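Long-range contacts in cystalysin (Treponema denticola, PDB 1C7O), which belongs to the pyridoxal-phosphate-dependent class I and II aminotransferase family and, in this structure, holds the ligand PPG in its cofactor pocket: residues Thr325-Ile330 with Arg369-Ala374; Ala96-Ala101 with Gly246-Ile251; Ile118-Tyr123 with Glu139-Glu144; Lys44-Leu49 with Lys238-Ala243. One frame throughout, in Å; residues are numbered along the deposited sequence.

Contact 1: residues Thr325-Ile330 with Arg369-Ala374; sequences TYLQWI and RINLAA. With PPG ((2E,3E)-4-(2-aminoethoxy)-2-[({3-hydroxy-2-methyl-5-[(phosphonooxy)methyl]pyridin-4-yl}methyl)imino]but-3-enoic acid), chain I.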
# COMPACT_ATOMS: atom_id res chain seq x y z
N THR A 325 1.19 -5.51 -24.66
CA THR A 325 0.25 -4.69 -23.90
C THR A 325 -1.06 -4.68 -24.65
O THR A 325 -1.20 -5.34 -25.68
CB THR A 325 0.72 -3.20 -23.71
OG1 THR A 325 0.57 -2.47 -24.94
CG2 THR A 325 2.18 -3.15 -23.27
N TYR A 326 -2.05 -3.96 -24.12
CA TYR A 326 -3.34 -3.88 -24.78
C TYR A 326 -3.66 -2.42 -24.96
O TYR A 326 -4.82 -2.02 -25.02
CB TYR A 326 -4.43 -4.60 -23.97
CG TYR A 326 -4.58 -4.16 -22.52
CD1 TYR A 326 -4.42 -5.08 -21.48
CD2 TYR A 326 -4.93 -2.85 -22.18
CE1 TYR A 326 -4.62 -4.72 -20.14
CE2 TYR A 326 -5.14 -2.47 -20.85
CZ TYR A 326 -4.98 -3.41 -19.83
OH TYR A 326 -5.18 -3.05 -18.52
N LEU A 327 -2.59 -1.63 -25.06
CA LEU A 327 -2.69 -0.19 -25.25
C LEU A 327 -2.13 0.15 -26.64
O LEU A 327 -0.92 0.23 -26.85
CB LEU A 327 -1.88 0.51 -24.16
CG LEU A 327 -2.18 0.07 -22.72
CD1 LEU A 327 -1.17 0.67 -21.75
CD2 LEU A 327 -3.60 0.50 -22.34
N GLN A 328 -3.04 0.33 -27.60
CA GLN A 328 -2.68 0.63 -28.98
C GLN A 328 -2.40 2.11 -29.22
O GLN A 328 -3.17 2.97 -28.81
CB GLN A 328 -3.80 0.14 -29.90
CG GLN A 328 -3.60 0.45 -31.37
CD GLN A 328 -4.47 -0.42 -32.26
OE1 GLN A 328 -5.61 -0.72 -31.92
NE2 GLN A 328 -3.93 -0.81 -33.41
N TRP A 329 -1.29 2.37 -29.92
CA TRP A 329 -0.80 3.72 -30.23
C TRP A 329 -1.36 4.19 -31.59
O TRP A 329 -0.95 3.68 -32.64
CB TRP A 329 0.74 3.68 -30.27
CG TRP A 329 1.48 5.00 -30.12
CD1 TRP A 329 2.52 5.44 -30.88
CD2 TRP A 329 1.28 6.00 -29.10
NE1 TRP A 329 2.99 6.64 -30.41
CE2 TRP A 329 2.24 7.01 -29.32
CE3 TRP A 329 0.38 6.14 -28.03
CZ2 TRP A 329 2.34 8.15 -28.51
CZ3 TRP A 329 0.48 7.28 -27.22
CH2 TRP A 329 1.45 8.27 -27.47
N ILE A 330 -2.28 5.15 -31.56
CA ILE A 330 -2.91 5.66 -32.78
C ILE A 330 -2.38 7.03 -33.19
O ILE A 330 -2.31 7.94 -32.36
CB ILE A 330 -4.46 5.76 -32.62
CG1 ILE A 330 -5.01 4.48 -31.98
CG2 ILE A 330 -5.12 5.98 -33.98
CD1 ILE A 330 -6.48 4.55 -31.62
N ARG A 369 -3.80 6.90 -27.16
CA ARG A 369 -3.63 5.52 -26.70
C ARG A 369 -5.00 4.94 -26.36
O ARG A 369 -5.69 5.44 -25.47
CB ARG A 369 -2.72 5.45 -25.48
CG ARG A 369 -2.07 4.09 -25.28
CD ARG A 369 -1.47 3.95 -23.91
NE ARG A 369 -2.51 3.92 -22.90
CZ ARG A 369 -2.27 3.91 -21.59
NH1 ARG A 369 -1.02 3.91 -21.15
NH2 ARG A 369 -3.29 3.88 -20.74
N ILE A 370 -5.39 3.89 -27.06
CA ILE A 370 -6.68 3.26 -26.83
C ILE A 370 -6.55 1.96 -26.05
O ILE A 370 -5.69 1.12 -26.36
CB ILE A 370 -7.38 2.98 -28.17
CG1 ILE A 370 -8.80 2.47 -27.93
CG2 ILE A 370 -6.58 1.95 -28.97
CD1 ILE A 370 -9.60 2.25 -29.21
N ASN A 371 -7.39 1.80 -25.04
CA ASN A 371 -7.38 0.59 -24.22
C ASN A 371 -8.23 -0.47 -24.91
O ASN A 371 -9.44 -0.33 -25.01
CB ASN A 371 -7.97 0.87 -22.83
CG ASN A 371 -7.82 -0.31 -21.91
OD1 ASN A 371 -7.97 -1.46 -22.32
ND2 ASN A 371 -7.52 -0.04 -20.64
N LEU A 372 -7.58 -1.54 -25.36
CA LEU A 372 -8.24 -2.63 -26.07
C LEU A 372 -8.87 -3.70 -25.18
O LEU A 372 -9.53 -4.61 -25.68
CB LEU A 372 -7.25 -3.30 -27.04
CG LEU A 372 -6.53 -2.37 -28.03
CD1 LEU A 372 -5.33 -3.06 -28.63
CD2 LEU A 372 -7.50 -1.95 -29.11
N ALA A 373 -8.66 -3.59 -23.86
CA ALA A 373 -9.19 -4.58 -22.92
C ALA A 373 -10.65 -4.33 -22.59
O ALA A 373 -11.00 -3.87 -21.50
CB ALA A 373 -8.36 -4.58 -21.64
N ALA A 374 -11.51 -4.65 -23.56
CA ALA A 374 -12.94 -4.48 -23.42
C ALA A 374 -13.60 -5.36 -24.46
O ALA A 374 -12.93 -5.83 -25.37
CB ALA A 374 -13.32 -3.02 -23.64
N1 PPG I . 4.41 0.62 -15.20
C2 PPG I . 3.94 0.71 -16.50
C2A PPG I . 4.99 0.66 -17.56
C3 PPG I . 2.49 0.82 -16.68
O3 PPG I . 2.13 0.92 -18.01
C4 PPG I . 1.63 0.81 -15.57
C4A PPG I . 0.14 1.11 -15.82
C5 PPG I . 2.26 0.71 -14.20
C6 PPG I . 3.64 0.61 -14.09
C5A PPG I . 1.39 0.78 -12.88
OP4 PPG I . 1.81 -0.20 -11.92
P PPG I . 1.22 -0.16 -10.41
OP1 PPG I . 1.75 1.09 -9.81
OP2 PPG I . 1.72 -1.43 -9.71
OP3 PPG I . -0.26 -0.21 -10.54
N4A PPG I . -0.11 2.53 -15.87
CAI PPG I . -1.47 2.99 -16.21
CBC PPG I . -1.72 3.50 -17.60
O2B PPG I . -2.97 3.99 -17.98
O3B PPG I . -0.75 3.47 -18.48
CBI PPG I . -2.53 2.88 -15.26
CGI PPG I . -3.04 4.03 -14.59
OET PPG I . -2.24 4.82 -13.67
CEI PPG I . -3.21 5.74 -12.98
CFI PPG I . -4.21 4.93 -12.14
NI PPG I . -5.21 5.75 -11.52
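Antiparallel strand pairing joins L327-I330 to R369-N371 in a buried three-stranded sheet, where edge strand 327-331 lies against the middle strand 367-371. The short axes pass 4.6 Å apart and their directions differ by 149°. Q328 and I370 form the hydrogen-bonded pair, with Q328 N to I370 O and I370 N to Q328 O both 3.0 Å; L327-N371 and W329-R369 flank it as non-hydrogen-bonded pairs. Past the strand end L372 N still donates to Y326 O at 2.8 Å. There A373 CB sits over the middle of the Y326 ring, 3° off the normal, a CH-pi contact; beside it N371 OD1 accepts from A373 N in an Asx turn. Q328 CB and I330 CD1 both meet I370 CG2 on one side of the sheet, and the amide of Q328 is tied to P320 O. On the L327 side, the leucine methyl CD1 lies over one guanidinium face of R369, 3.3 Å from NH1. With its chain bent at chi3 (68°), R369 meets the ligand carboxylate edge-on: NH1 binds O3B at 2.7 Å and NH2 binds O2B at 2.8 Å. N175 OD1 and S37 O take further N-H groups, helping to fix the guanidinium's rotation. Such a bidentate arginine-carboxylate pair is characteristic of the aminotransferase family of fold type I pyridoxal-phosphate proteins.

Contact 2: residues Ala96-Ala101 with Gly246-Ile251; sequences AGVVPA and GMSNII. With PPG ((2E,3E)-4-(2-aminoethoxy)-2-[({3-hydroxy-2-methyl-5-[(phosphonooxy)methyl]pyridin-4-yl}methyl)imino]but-3-enoic acid), chain I.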
# COMPACT_ATOMS: atom_id res chain seq x y z
N ALA A 96 3.62 -2.38 -2.67
CA ALA A 96 2.21 -2.17 -3.00
C ALA A 96 2.03 -2.01 -4.50
O ALA A 96 1.12 -2.61 -5.08
CB ALA A 96 1.69 -0.95 -2.30
N GLY A 97 2.89 -1.22 -5.13
CA GLY A 97 2.79 -1.02 -6.57
C GLY A 97 4.15 -0.96 -7.26
O GLY A 97 5.19 -0.88 -6.60
N VAL A 98 4.12 -1.00 -8.59
CA VAL A 98 5.35 -0.94 -9.38
C VAL A 98 5.87 0.50 -9.46
O VAL A 98 7.08 0.72 -9.42
CB VAL A 98 5.12 -1.53 -10.81
CG1 VAL A 98 6.34 -1.28 -11.69
CG2 VAL A 98 4.86 -3.03 -10.71
N VAL A 99 4.97 1.47 -9.56
CA VAL A 99 5.39 2.88 -9.62
C VAL A 99 6.06 3.28 -8.29
O VAL A 99 7.12 3.93 -8.29
CB VAL A 99 4.18 3.82 -9.94
CG1 VAL A 99 4.57 5.27 -9.68
CG2 VAL A 99 3.79 3.68 -11.41
N PRO A 100 5.46 2.92 -7.15
CA PRO A 100 6.10 3.28 -5.88
C PRO A 100 7.49 2.62 -5.82
O PRO A 100 8.46 3.20 -5.33
CB PRO A 100 5.14 2.72 -4.83
CG PRO A 100 3.79 2.79 -5.53
CD PRO A 100 4.13 2.32 -6.93
N ALA A 101 7.56 1.39 -6.33
CA ALA A 101 8.83 0.66 -6.36
C ALA A 101 9.83 1.43 -7.23
O ALA A 101 11.01 1.51 -6.89
CB ALA A 101 8.61 -0.74 -6.92
N GLY A 246 -3.29 -4.58 -5.11
CA GLY A 246 -2.00 -4.09 -4.65
C GLY A 246 -0.95 -5.09 -4.18
O GLY A 246 -0.73 -5.24 -2.98
N MET A 247 -0.29 -5.76 -5.13
CA MET A 247 0.76 -6.69 -4.77
C MET A 247 1.77 -6.82 -5.89
O MET A 247 1.49 -7.41 -6.92
CB MET A 247 0.21 -8.07 -4.44
CG MET A 247 1.28 -9.00 -3.89
SD MET A 247 2.25 -8.17 -2.60
CE MET A 247 1.16 -8.37 -1.18
N SER A 248 2.96 -6.27 -5.68
CA SER A 248 4.01 -6.34 -6.68
C SER A 248 5.08 -7.33 -6.25
O SER A 248 5.24 -7.62 -5.07
CB SER A 248 4.65 -4.97 -6.89
OG SER A 248 3.74 -4.06 -7.48
N ASN A 249 5.81 -7.85 -7.24
CA ASN A 249 6.90 -8.78 -6.99
C ASN A 249 8.15 -8.23 -7.66
O ASN A 249 8.42 -8.54 -8.82
CB ASN A 249 6.57 -10.17 -7.55
CG ASN A 249 5.39 -10.82 -6.85
OD1 ASN A 249 5.40 -11.03 -5.63
ND2 ASN A 249 4.35 -11.14 -7.62
N ILE A 250 8.90 -7.40 -6.95
CA ILE A 250 10.11 -6.82 -7.51
C ILE A 250 11.22 -7.86 -7.36
O ILE A 250 11.53 -8.27 -6.24
CB ILE A 250 10.52 -5.52 -6.78
CG1 ILE A 250 9.29 -4.66 -6.50
CG2 ILE A 250 11.51 -4.73 -7.64
CD1 ILE A 250 8.49 -4.30 -7.74
N ILE A 251 11.79 -8.27 -8.48
CA ILE A 251 12.84 -9.29 -8.49
C ILE A 251 14.22 -8.64 -8.53
O ILE A 251 14.52 -7.87 -9.44
CB ILE A 251 12.67 -10.23 -9.71
CG1 ILE A 251 11.23 -10.75 -9.78
CG2 ILE A 251 13.67 -11.39 -9.62
CD1 ILE A 251 10.72 -11.41 -8.49
N1 PPG I . 4.41 0.62 -15.20
C2 PPG I . 3.94 0.71 -16.50
C2A PPG I . 4.99 0.66 -17.56
C3 PPG I . 2.49 0.82 -16.68
O3 PPG I . 2.13 0.92 -18.01
C4 PPG I . 1.63 0.81 -15.57
C4A PPG I . 0.14 1.11 -15.82
C5 PPG I . 2.26 0.71 -14.20
C6 PPG I . 3.64 0.61 -14.09
C5A PPG I . 1.39 0.78 -12.88
OP4 PPG I . 1.81 -0.20 -11.92
P PPG I . 1.22 -0.16 -10.41
OP1 PPG I . 1.75 1.09 -9.81
OP2 PPG I . 1.72 -1.43 -9.71
OP3 PPG I . -0.26 -0.21 -10.54
N4A PPG I . -0.11 2.53 -15.87
CAI PPG I . -1.47 2.99 -16.21
CBC PPG I . -1.72 3.50 -17.60
O2B PPG I . -2.97 3.99 -17.98
O3B PPG I . -0.75 3.47 -18.48
CBI PPG I . -2.53 2.88 -15.26
CGI PPG I . -3.04 4.03 -14.59
OET PPG I . -2.24 4.82 -13.67
CEI PPG I . -3.21 5.74 -12.98
CFI PPG I . -4.21 4.93 -12.14
NI PPG I . -5.21 5.75 -11.52
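V98, whose CG2 rests on S248, gives its backbone N-H to ligand OP2 in the shortest polar bond here, 2.7 Å and nearly straight at 171°. This is phosphate binding at a helix N-terminus, in the cofactor site of the large fold type I domain. G97 occupies the N-cap of helix 98-109, and V99 N adds a longer bond of 3.3 Å to OP1, so successive N-H groups at the helix start reach different phosphate oxygens. The helix dipole would probably assist in holding the anion. S248 approaches from strand 248-252: its OG is turned beside its own backbone N (chi1 -67°) and packs tightly on the G97-V98 peptide, 3.1 Å from G97 C. The same OG stands 3.3 Å from V98 N, but at a poor angle, and that N-H is already committed to OP2. A backbone bond between S248 and T95 ties the strand to its neighbour 92-95, which leads into the helix. Where the chain leaves this strand, A96 O comes 3.4 Å from G246 C. One turn further along the helix, beside F233, the methyl CB of A101 meets the end of I250, with CD1 3.7 Å away.

Contact 3: residues Ile118-Tyr123 with Glu139-Glu144; sequences IITPVY and ECELLE. With PPG ((2E,3E)-4-(2-aminoethoxy)-2-[({3-hydroxy-2-methyl-5-[(phosphonooxy)methyl]pyridin-4-yl}methyl)imino]but-3-enoic acid), chain I.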
# COMPACT_ATOMS: atom_id res chain seq x y z
N ILE A 118 15.73 7.53 -19.53
CA ILE A 118 14.45 6.90 -19.88
C ILE A 118 14.25 7.07 -21.39
O ILE A 118 14.54 8.12 -21.95
CB ILE A 118 13.23 7.54 -19.17
CG1 ILE A 118 13.18 9.05 -19.45
CG2 ILE A 118 13.28 7.23 -17.67
CD1 ILE A 118 11.91 9.72 -18.95
N ILE A 119 13.77 6.02 -22.03
CA ILE A 119 13.53 6.07 -23.46
C ILE A 119 12.10 6.57 -23.73
O ILE A 119 11.13 5.86 -23.50
CB ILE A 119 13.76 4.68 -24.07
CG1 ILE A 119 15.23 4.28 -23.86
CG2 ILE A 119 13.42 4.68 -25.55
CD1 ILE A 119 15.56 2.85 -24.22
N THR A 120 12.01 7.82 -24.19
CA THR A 120 10.74 8.48 -24.47
C THR A 120 10.36 8.38 -25.94
O THR A 120 11.22 8.21 -26.80
CB THR A 120 10.82 9.98 -24.10
OG1 THR A 120 11.84 10.61 -24.89
CG2 THR A 120 11.19 10.15 -22.64
N PRO A 121 9.05 8.51 -26.25
CA PRO A 121 7.91 8.72 -25.35
C PRO A 121 7.60 7.47 -24.54
O PRO A 121 7.78 6.36 -25.03
CB PRO A 121 6.79 9.09 -26.32
CG PRO A 121 7.11 8.26 -27.51
CD PRO A 121 8.60 8.46 -27.66
N VAL A 122 7.12 7.65 -23.30
CA VAL A 122 6.82 6.52 -22.43
C VAL A 122 5.90 6.89 -21.27
O VAL A 122 5.59 8.06 -21.06
CB VAL A 122 8.15 5.95 -21.85
CG1 VAL A 122 8.80 6.99 -20.96
CG2 VAL A 122 7.91 4.65 -21.08
N TYR A 123 5.46 5.87 -20.52
CA TYR A 123 4.59 5.99 -19.35
C TYR A 123 5.01 7.18 -18.48
O TYR A 123 6.11 7.21 -17.94
CB TYR A 123 4.67 4.68 -18.56
CG TYR A 123 3.80 4.60 -17.33
CD1 TYR A 123 2.45 4.93 -17.39
CD2 TYR A 123 4.32 4.14 -16.12
CE1 TYR A 123 1.63 4.80 -16.26
CE2 TYR A 123 3.51 4.01 -14.99
CZ TYR A 123 2.17 4.33 -15.07
OH TYR A 123 1.37 4.17 -13.97
N GLU A 139 16.50 12.07 -21.46
CA GLU A 139 15.69 11.47 -22.52
C GLU A 139 16.46 10.95 -23.72
O GLU A 139 17.25 11.67 -24.33
CB GLU A 139 14.66 12.48 -23.00
CG GLU A 139 13.83 13.09 -21.88
CD GLU A 139 12.85 14.12 -22.37
OE1 GLU A 139 12.34 13.94 -23.50
OE2 GLU A 139 12.57 15.09 -21.64
N CYS A 140 16.21 9.69 -24.06
CA CYS A 140 16.83 9.07 -25.21
C CYS A 140 15.69 8.74 -26.16
O CYS A 140 15.29 7.58 -26.30
CB CYS A 140 17.57 7.80 -24.81
SG CYS A 140 18.44 7.00 -26.17
N GLU A 141 15.16 9.79 -26.80
CA GLU A 141 14.03 9.71 -27.73
C GLU A 141 14.06 8.55 -28.72
O GLU A 141 15.09 8.27 -29.34
CB GLU A 141 13.89 11.02 -28.50
CG GLU A 141 12.60 11.13 -29.34
CD GLU A 141 11.36 11.40 -28.49
OE1 GLU A 141 10.25 11.51 -29.07
OE2 GLU A 141 11.49 11.52 -27.25
N LEU A 142 12.92 7.89 -28.87
CA LEU A 142 12.77 6.77 -29.78
C LEU A 142 12.77 7.23 -31.23
O LEU A 142 12.39 8.36 -31.54
CB LEU A 142 11.46 6.03 -29.51
CG LEU A 142 11.48 5.07 -28.33
CD1 LEU A 142 10.06 4.84 -27.82
CD2 LEU A 142 12.14 3.78 -28.77
N LEU A 143 13.20 6.34 -32.12
CA LEU A 143 13.22 6.65 -33.54
C LEU A 143 11.90 6.13 -34.09
O LEU A 143 11.56 4.96 -33.90
CB LEU A 143 14.41 5.97 -34.22
CG LEU A 143 15.77 6.33 -33.61
CD1 LEU A 143 16.88 5.69 -34.46
CD2 LEU A 143 15.93 7.85 -33.54
N GLU A 144 11.15 6.99 -34.76
CA GLU A 144 9.86 6.62 -35.30
C GLU A 144 9.85 6.62 -36.83
O GLU A 144 10.18 7.61 -37.48
CB GLU A 144 8.80 7.59 -34.74
CG GLU A 144 7.35 7.25 -35.05
CD GLU A 144 6.89 7.81 -36.38
OE1 GLU A 144 6.86 7.05 -37.37
OE2 GLU A 144 6.58 9.02 -36.43
N1 PPG I . 4.41 0.62 -15.20
C2 PPG I . 3.94 0.71 -16.50
C2A PPG I . 4.99 0.66 -17.56
C3 PPG I . 2.49 0.82 -16.68
O3 PPG I . 2.13 0.92 -18.01
C4 PPG I . 1.63 0.81 -15.57
C4A PPG I . 0.14 1.11 -15.82
C5 PPG I . 2.26 0.71 -14.20
C6 PPG I . 3.64 0.61 -14.09
C5A PPG I . 1.39 0.78 -12.88
OP4 PPG I . 1.81 -0.20 -11.92
P PPG I . 1.22 -0.16 -10.41
OP1 PPG I . 1.75 1.09 -9.81
OP2 PPG I . 1.72 -1.43 -9.71
OP3 PPG I . -0.26 -0.21 -10.54
N4A PPG I . -0.11 2.53 -15.87
CAI PPG I . -1.47 2.99 -16.21
CBC PPG I . -1.72 3.50 -17.60
O2B PPG I . -2.97 3.99 -17.98
O3B PPG I . -0.75 3.47 -18.48
CBI PPG I . -2.53 2.88 -15.26
CGI PPG I . -3.04 4.03 -14.59
OET PPG I . -2.24 4.82 -13.67
CEI PPG I . -3.21 5.74 -12.98
CFI PPG I . -4.21 4.93 -12.14
NI PPG I . -5.21 5.75 -11.52
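T120 holds OG1 in the crowded position between its backbone N and carbonyl carbon (chi1 61°), while E141 bends its chain at chi2 (75°); these two torsions bring hydroxyl and carboxylate within reach of each other. T120 OG1 donates to E141 OE2 at 2.6 Å, the two side chains crossing at about a right angle. Backbone pairing frames this bond. I118 and E139 form a parallel bridge, with C140 N donating to I118 O at 3.1 Å, and two residues on L142 N reaches T120 O at 2.7 Å. Strands 115-118 and 136-139, linked through helix 125-131, make a beta-alpha-beta crossover at the border of the seven-stranded sheet, and the contact lies where they end. Next to these bonds I119 CG2 presses on L142 CG, only 3.4 Å away, again with side chains at right angles. The cis peptide before P121 is followed by a proline ring whose CD touches L142 CD1 at 3.9 Å. From here the segment runs inward to Y123, whose ring has ligand C3 over its centre, 3.7 Å above the plane. At the outer end E139 OE1 remains 3.6 Å from T120 OG1, a long approach. Because the threonine proton is given to E141, the bond is consistent with an ionised E141 carboxylate, although the neighbouring E139 may temper that preference.

Contact 4: residues Lys44-Leu49 with Lys238-Ala243; sequences KNPPEL and KTFNIA. With PPG ((2E,3E)-4-(2-aminoethoxy)-2-[({3-hydroxy-2-methyl-5-[(phosphonooxy)methyl]pyridin-4-yl}methyl)imino]but-3-enoic acid), chain I.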
# COMPACT_ATOMS: atom_id res chain seq x y z
N LYS A 44 -14.74 -8.62 -16.52
CA LYS A 44 -14.93 -9.10 -15.16
C LYS A 44 -13.69 -9.91 -14.83
O LYS A 44 -13.07 -10.50 -15.72
CB LYS A 44 -16.18 -9.97 -15.06
CG LYS A 44 -17.44 -9.23 -14.58
CD LYS A 44 -17.31 -8.78 -13.11
CE LYS A 44 -18.60 -8.17 -12.53
NZ LYS A 44 -18.98 -6.89 -13.17
N ASN A 45 -13.30 -9.93 -13.56
CA ASN A 45 -12.13 -10.67 -13.12
C ASN A 45 -12.28 -12.17 -13.32
O ASN A 45 -13.39 -12.70 -13.35
CB ASN A 45 -11.85 -10.38 -11.65
CG ASN A 45 -11.33 -8.99 -11.43
OD1 ASN A 45 -10.19 -8.68 -11.78
ND2 ASN A 45 -12.16 -8.12 -10.86
N PRO A 46 -11.15 -12.89 -13.46
CA PRO A 46 -11.23 -14.34 -13.65
C PRO A 46 -12.15 -14.98 -12.60
O PRO A 46 -12.10 -14.63 -11.42
CB PRO A 46 -9.77 -14.79 -13.48
CG PRO A 46 -9.01 -13.60 -13.98
CD PRO A 46 -9.75 -12.44 -13.38
N PRO A 47 -13.00 -15.91 -13.02
CA PRO A 47 -13.92 -16.57 -12.10
C PRO A 47 -13.19 -17.29 -10.98
O PRO A 47 -13.57 -17.17 -9.82
CB PRO A 47 -14.67 -17.55 -13.00
CG PRO A 47 -14.65 -16.87 -14.33
CD PRO A 47 -13.23 -16.39 -14.40
N GLU A 48 -12.14 -18.02 -11.32
CA GLU A 48 -11.38 -18.77 -10.32
C GLU A 48 -10.90 -17.86 -9.20
O GLU A 48 -10.92 -18.24 -8.03
CB GLU A 48 -10.17 -19.47 -10.96
CG GLU A 48 -10.53 -20.55 -11.99
CD GLU A 48 -10.78 -20.00 -13.39
OE1 GLU A 48 -11.33 -20.74 -14.24
OE2 GLU A 48 -10.40 -18.84 -13.65
N LEU A 49 -10.47 -16.66 -9.57
CA LEU A 49 -9.99 -15.68 -8.60
C LEU A 49 -11.09 -15.32 -7.63
O LEU A 49 -10.91 -15.37 -6.41
CB LEU A 49 -9.52 -14.41 -9.30
CG LEU A 49 -9.06 -13.29 -8.35
CD1 LEU A 49 -7.86 -13.78 -7.55
CD2 LEU A 49 -8.69 -12.05 -9.14
N LYS A 238 -1.64 -6.09 -14.12
CA LYS A 238 -2.12 -5.90 -15.49
C LYS A 238 -2.59 -7.20 -16.12
O LYS A 238 -3.62 -7.24 -16.80
CB LYS A 238 -1.03 -5.27 -16.36
CG LYS A 238 -0.78 -3.79 -16.10
CD LYS A 238 -1.89 -3.17 -15.24
CE LYS A 238 -1.70 -1.69 -15.04
NZ LYS A 238 -0.37 -1.44 -14.46
N THR A 239 -1.83 -8.27 -15.87
CA THR A 239 -2.15 -9.59 -16.41
C THR A 239 -3.57 -10.04 -16.11
O THR A 239 -4.31 -10.41 -17.03
CB THR A 239 -1.20 -10.69 -15.84
OG1 THR A 239 0.17 -10.30 -16.03
CG2 THR A 239 -1.46 -12.02 -16.53
N PHE A 240 -3.95 -10.02 -14.83
CA PHE A 240 -5.27 -10.49 -14.44
C PHE A 240 -6.29 -9.43 -13.98
O PHE A 240 -7.30 -9.77 -13.35
CB PHE A 240 -5.12 -11.57 -13.37
CG PHE A 240 -4.21 -12.70 -13.78
CD1 PHE A 240 -2.87 -12.70 -13.41
CD2 PHE A 240 -4.68 -13.75 -14.57
CE1 PHE A 240 -2.01 -13.72 -13.82
CE2 PHE A 240 -3.83 -14.78 -14.98
CZ PHE A 240 -2.49 -14.76 -14.61
N ASN A 241 -6.03 -8.17 -14.32
CA ASN A 241 -6.92 -7.06 -13.98
C ASN A 241 -7.13 -6.89 -12.48
O ASN A 241 -8.26 -6.77 -12.01
CB ASN A 241 -8.28 -7.23 -14.68
CG ASN A 241 -9.11 -5.95 -14.67
OD1 ASN A 241 -8.57 -4.85 -14.63
ND2 ASN A 241 -10.44 -6.09 -14.73
N ILE A 242 -6.03 -6.87 -11.72
CA ILE A 242 -6.12 -6.71 -10.27
C ILE A 242 -5.19 -5.62 -9.76
O ILE A 242 -4.48 -5.81 -8.78
CB ILE A 242 -5.85 -8.03 -9.52
CG1 ILE A 242 -4.42 -8.53 -9.77
CG2 ILE A 242 -6.83 -9.08 -9.97
CD1 ILE A 242 -4.09 -9.87 -9.07
N ALA A 243 -5.21 -4.47 -10.43
CA ALA A 243 -4.40 -3.34 -10.00
C ALA A 243 -4.98 -2.88 -8.67
O ALA A 243 -4.37 -2.10 -7.95
CB ALA A 243 -4.48 -2.21 -11.02
N1 PPG I . 4.41 0.62 -15.20
C2 PPG I . 3.94 0.71 -16.50
C2A PPG I . 4.99 0.66 -17.56
C3 PPG I . 2.49 0.82 -16.68
O3 PPG I . 2.13 0.92 -18.01
C4 PPG I . 1.63 0.81 -15.57
C4A PPG I . 0.14 1.11 -15.82
C5 PPG I . 2.26 0.71 -14.20
C6 PPG I . 3.64 0.61 -14.09
C5A PPG I . 1.39 0.78 -12.88
OP4 PPG I . 1.81 -0.20 -11.92
P PPG I . 1.22 -0.16 -10.41
OP1 PPG I . 1.75 1.09 -9.81
OP2 PPG I . 1.72 -1.43 -9.71
OP3 PPG I . -0.26 -0.21 -10.54
N4A PPG I . -0.11 2.53 -15.87
CAI PPG I . -1.47 2.99 -16.21
CBC PPG I . -1.72 3.50 -17.60
O2B PPG I . -2.97 3.99 -17.98
O3B PPG I . -0.75 3.47 -18.48
CBI PPG I . -2.53 2.88 -15.26
CGI PPG I . -3.04 4.03 -14.59
OET PPG I . -2.24 4.82 -13.67
CEI PPG I . -3.21 5.74 -12.98
CFI PPG I . -4.21 4.93 -12.14
NI PPG I . -5.21 5.75 -11.52
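N241, its CB directed at N45, takes a positive phi (60°) and ends helix 237-240 in a Schellman motif, with two bonds back into the last turn. Against this helix end packs the start of helix 47-59, for which P46 is the N-cap residue. Much of the rest is apolar packing. L49 has CG anti to its backbone N (chi1 177°), which sends CD2 to I242 CG2, 3.6 Å away; the two side chains cross obliquely. The ring of P46 meets F240 in two ways: CG approaches the aromatic edge, 4.4 Å from CD2, and CD lies 3.6 Å from F240 O. W291 packs on both P46 and F240. The amide of N241 serves the neighbouring loop, OD1 accepting from M41 N. L62 of the second subunit packs on N45 and L49, placing the contact at the dimer interface. At the far end of the 238-243 segment K238 NZ stands 2.9 Å from ligand C4A. That placement is consistent with the lysine that, in fold type I relatives, carries pyridoxal phosphate as a Schiff base.

Overall arrangement
All four contacts touch PPG and approach it from different parts of the chain. Contacts 2 and 4 interleave in sequence and adjoin between 238-243 and 246-251, where helix 237-240 is followed by strand 248-252 after a short loop; their centres lie about 17 Å apart. Contact 3 falls within the span bracketed by both, and meets contact 2 where V99 packs on Y123. Contacts 2 and 3 belong to the two borders of the seven-stranded sheet, about 23 Å apart between centres. Contact 1 comes last, on the separate three-stranded sheet, about 18 Å from contacts 3 and 4 by centres. The ligand thus has its phosphate at the start of a helix beside the large sheet, and its carboxylate at an arginine of the small sheet.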